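PDB 2P56: alpha-2,3-sialyltransferase from Campylobacter jejuni, which probably transfers sialic acid to glycan acceptors in alpha-2,3 linkage, as a bacterial glycosyltransferase with a membrane-spanning segment in the full-length protein. Local coordinates for residues Q76-K81 with D260-D265. Numbering follows the deposited sequence.
Sequences QYHTAK and DILLTD. With EDO (1,2-ethanediol), chain C.
An extended segment leading into the C-terminal helix 268-279 lies across helix 73-85 of the parallel-sheet, Rossmann-like glycosyltransferase domain, and Thr79 of that helix meets Leu262 of the crossing chain at its middle. The amide of Leu262 donates to Thr79 OG1, with 3.0 Å between Leu262 N and Thr79 OG1 and an N-H...O angle of 156°. Threonine suits a helix here: its hydroxyl lies beside its own backbone N (chi1 -57°), from where it also bonds to the carbonyl of Gln75 one turn back, so two bonds hold the hydroxyl, one within the helix and one across to the loop. Its methyl CG2, placed anti to the backbone N by the same torsion, meets Leu262 CD2 at 4.0 Å. The branched leucine packs down on the helix surface itself, Leu262 CD2 lying 3.6 Å from Thr79 CA. Next to it, the aliphatic Ile261 lays CG1 and CD1 against the Gln76 amide, crossing that side chain at about a right angle, with Ile261 CD1 3.8 Å from Gln76 CD. The amide's NE2 bonds to the hydroxyl of Tyr52, which satisfies that nitrogen while the isoleucine lies alongside. On the other flank of Thr79, His78 brings CD2 of its ring to 3.6 Å from Leu262 CB. Histidine offers a flat ring with two nitrogens: ND1 bonds to Tyr139 OH of the second subunit, and NE2 has an in-plane water at its edge. The His78 ring also meets the Tyr143 ring of that subunit. Leu262 CD2 and a 1,2-ethanediol, probably from the crystallisation liquor, lie over opposite faces. Asp265 N donates almost straight (174°) to the diol O1, and the water, 2.9 Å from His78 NE2, donates to Leu263 O (2.6 Å) and also bonds to the diol O2.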
ATOM      1  N   GLN A  76     -21.572  17.973  -6.663  1.00 26.99           N
ATOM      2  CA  GLN A  76     -22.704  17.160  -6.224  1.00 28.50           C
ATOM      3  C   GLN A  76     -22.590  16.842  -4.735  1.00 28.76           C
ATOM      4  O   GLN A  76     -23.590  16.834  -4.017  1.00 25.24           O
ATOM      5  CB  GLN A  76     -22.774  15.847  -7.013  1.00 26.88           C
ATOM      6  CG  GLN A  76     -23.105  15.990  -8.489  1.00 26.77           C
ATOM      7  CD  GLN A  76     -24.554  16.362  -8.751  1.00 25.04           C
ATOM      8  OE1 GLN A  76     -25.115  16.004  -9.786  1.00 32.01           O
ATOM      9  NE2 GLN A  76     -25.163  17.086  -7.825  1.00 24.68           N
ATOM     10  N   TYR A  77     -21.371  16.570  -4.273  1.00 30.16           N
ATOM     11  CA  TYR A  77     -21.165  16.255  -2.862  1.00 28.50           C
ATOM     12  C   TYR A  77     -21.649  17.436  -2.040  1.00 29.09           C
ATOM     13  O   TYR A  77     -22.391  17.273  -1.066  1.00 23.45           O
ATOM     14  CB  TYR A  77     -19.687  15.995  -2.580  1.00 25.78           C
ATOM     15  CG  TYR A  77     -19.390  15.678  -1.132  1.00 26.17           C
ATOM     16  CD1 TYR A  77     -19.578  14.390  -0.622  1.00 24.15           C
ATOM     17  CD2 TYR A  77     -18.917  16.668  -0.267  1.00 28.48           C
ATOM     18  CE1 TYR A  77     -19.299  14.101   0.711  1.00 24.67           C
ATOM     19  CE2 TYR A  77     -18.638  16.388   1.066  1.00 25.78           C
ATOM     20  CZ  TYR A  77     -18.828  15.107   1.547  1.00 24.88           C
ATOM     21  OH  TYR A  77     -18.544  14.838   2.870  1.00 29.91           O
ATOM     22  N   HIS A  78     -21.226  18.629  -2.452  1.00 28.21           N
ATOM     23  CA  HIS A  78     -21.619  19.866  -1.783  1.00 27.52           C
ATOM     24  C   HIS A  78     -23.137  20.050  -1.870  1.00 23.66           C
ATOM     25  O   HIS A  78     -23.790  20.404  -0.891  1.00 21.51           O
ATOM     26  CB  HIS A  78     -20.897  21.054  -2.434  1.00 27.98           C
ATOM     27  CG  HIS A  78     -21.450  22.396  -2.054  1.00 29.44           C
ATOM     28  ND1 HIS A  78     -21.639  22.786  -0.744  1.00 25.10           N
ATOM     29  CD2 HIS A  78     -21.816  23.455  -2.817  1.00 26.62           C
ATOM     30  CE1 HIS A  78     -22.099  24.025  -0.718  1.00 25.22           C
ATOM     31  NE2 HIS A  78     -22.213  24.455  -1.963  1.00 28.45           N
ATOM     32  N   THR A  79     -23.699  19.789  -3.042  1.00 22.07           N
ATOM     33  CA  THR A  79     -25.133  19.934  -3.222  1.00 28.71           C
ATOM     34  C   THR A  79     -25.911  18.986  -2.310  1.00 27.61           C
ATOM     35  O   THR A  79     -26.948  19.365  -1.770  1.00 33.90           O
ATOM     36  CB  THR A  79     -25.535  19.675  -4.682  1.00 22.75           C
ATOM     37  OG1 THR A  79     -24.813  20.567  -5.537  1.00 27.25           O
ATOM     38  CG2 THR A  79     -27.021  19.900  -4.872  1.00 25.00           C
ATOM     39  N   ALA A  80     -25.405  17.766  -2.127  1.00 28.48           N
ATOM     40  CA  ALA A  80     -26.081  16.782  -1.274  1.00 30.64           C
ATOM     41  C   ALA A  80     -26.068  17.190   0.194  1.00 29.28           C
ATOM     42  O   ALA A  80     -27.060  17.012   0.906  1.00 26.03           O
ATOM     43  CB  ALA A  80     -25.435  15.410  -1.438  1.00 29.78           C
ATOM     44  N   LYS A  81     -24.930  17.715   0.644  1.00 29.35           N
ATOM     45  CA  LYS A  81     -24.770  18.175   2.019  1.00 28.29           C
ATOM     46  C   LYS A  81     -25.815  19.248   2.311  1.00 30.92           C
ATOM     47  O   LYS A  81     -26.442  19.250   3.374  1.00 29.67           O
ATOM     48  CB  LYS A  81     -23.366  18.762   2.214  1.00 30.40           C
ATOM     49  CG  LYS A  81     -22.257  17.724   2.277  1.00 30.62           C
ATOM     50  CD  LYS A  81     -22.342  16.922   3.570  1.00 31.87           C
ATOM     51  CE  LYS A  81     -21.394  15.729   3.554  1.00 30.68           C
ATOM     52  NZ  LYS A  81     -21.289  15.082   4.890  1.00 32.47           N
ATOM     53  N   ASP A 260     -30.941  23.107  -8.965  1.00 39.50           N
ATOM     54  CA  ASP A 260     -29.819  23.067  -9.894  1.00 38.02           C
ATOM     55  C   ASP A 260     -28.571  22.722  -9.095  1.00 35.00           C
ATOM     56  O   ASP A 260     -28.504  22.977  -7.886  1.00 33.32           O
ATOM     57  CB  ASP A 260     -29.654  24.415 -10.602  1.00 36.84           C
ATOM     58  CG  ASP A 260     -28.677  24.348 -11.768  1.00 45.67           C
ATOM     59  OD1 ASP A 260     -28.437  25.398 -12.404  1.00 42.29           O
ATOM     60  OD2 ASP A 260     -28.149  23.249 -12.054  1.00 42.33           O
ATOM     61  N   ILE A 261     -27.597  22.115  -9.758  1.00 32.62           N
ATOM     62  CA  ILE A 261     -26.361  21.742  -9.089  1.00 34.44           C
ATOM     63  C   ILE A 261     -25.690  23.002  -8.542  1.00 30.91           C
ATOM     64  O   ILE A 261     -25.582  24.008  -9.238  1.00 38.70           O
ATOM     65  CB  ILE A 261     -25.416  20.994 -10.058  1.00 34.22           C
ATOM     66  CG1 ILE A 261     -24.183  20.498  -9.300  1.00 31.33           C
ATOM     67  CG2 ILE A 261     -25.040  21.900 -11.229  1.00 33.55           C
ATOM     68  CD1 ILE A 261     -23.275  19.617 -10.131  1.00 35.21           C
ATOM     69  N   LEU A 262     -25.256  22.942  -7.286  1.00 31.13           N
ATOM     70  CA  LEU A 262     -24.618  24.073  -6.618  1.00 31.62           C
ATOM     71  C   LEU A 262     -23.207  24.365  -7.092  1.00 34.13           C
ATOM     72  O   LEU A 262     -22.441  23.453  -7.393  1.00 40.20           O
ATOM     73  CB  LEU A 262     -24.596  23.835  -5.108  1.00 33.84           C
ATOM     74  CG  LEU A 262     -25.743  24.361  -4.241  1.00 37.18           C
ATOM     75  CD1 LEU A 262     -26.999  24.579  -5.056  1.00 35.29           C
ATOM     76  CD2 LEU A 262     -25.983  23.387  -3.116  1.00 32.62           C
ATOM     77  N   LEU A 263     -22.868  25.648  -7.162  1.00 38.92           N
ATOM     78  CA  LEU A 263     -21.528  26.062  -7.569  1.00 35.04           C
ATOM     79  C   LEU A 263     -20.657  26.137  -6.319  1.00 33.00           C
ATOM     80  O   LEU A 263     -21.160  26.356  -5.219  1.00 32.30           O
ATOM     81  CB  LEU A 263     -21.580  27.429  -8.256  1.00 37.15           C
ATOM     82  CG  LEU A 263     -21.742  27.446  -9.783  1.00 46.98           C
ATOM     83  CD1 LEU A 263     -22.603  26.293 -10.254  1.00 45.88           C
ATOM     84  CD2 LEU A 263     -22.341  28.783 -10.200  1.00 42.39           C
ATOM     85  N   THR A 264     -19.355  25.940  -6.484  1.00 34.77           N
ATOM     86  CA  THR A 264     -18.442  25.995  -5.352  1.00 35.65           C
ATOM     87  C   THR A 264     -17.651  27.301  -5.347  1.00 38.86           C
ATOM     88  O   THR A 264     -17.457  27.910  -6.394  1.00 34.40           O
ATOM     89  CB  THR A 264     -17.451  24.816  -5.379  1.00 33.34           C
ATOM     90  OG1 THR A 264     -16.673  24.862  -6.584  1.00 25.90           O
ATOM     91  CG2 THR A 264     -18.208  23.502  -5.313  1.00 30.94           C
ATOM     92  N   ASP A 265     -17.221  27.730  -4.160  1.00 37.61           N
ATOM     93  CA  ASP A 265     -16.421  28.945  -4.010  1.00 35.43           C
ATOM     94  C   ASP A 265     -14.958  28.588  -4.255  1.00 36.51           C
ATOM     95  O   ASP A 265     -14.527  27.471  -3.948  1.00 31.82           O
ATOM     96  CB  ASP A 265     -16.579  29.524  -2.599  1.00 28.98           C
ATOM     97  CG  ASP A 265     -17.808  30.404  -2.465  1.00 30.09           C
ATOM     98  OD1 ASP A 265     -18.240  30.682  -1.322  1.00 30.15           O
ATOM     99  OD2 ASP A 265     -18.341  30.818  -3.513  1.00 27.87           O
TER
HETATM  100  C1  EDO C 287     -19.115  26.070  -1.874  1.00 38.74           C
HETATM  101  O1  EDO C 287     -17.687  26.246  -1.802  1.00 32.81           O
HETATM  102  C2  EDO C 287     -19.786  27.146  -1.092  1.00 38.86           C
HETATM  103  O2  EDO C 287     -20.693  27.996  -1.853  1.00 39.39           O
HETATM  104  O   HOH W   1     -22.715  27.002  -3.263  1.00 36.57           O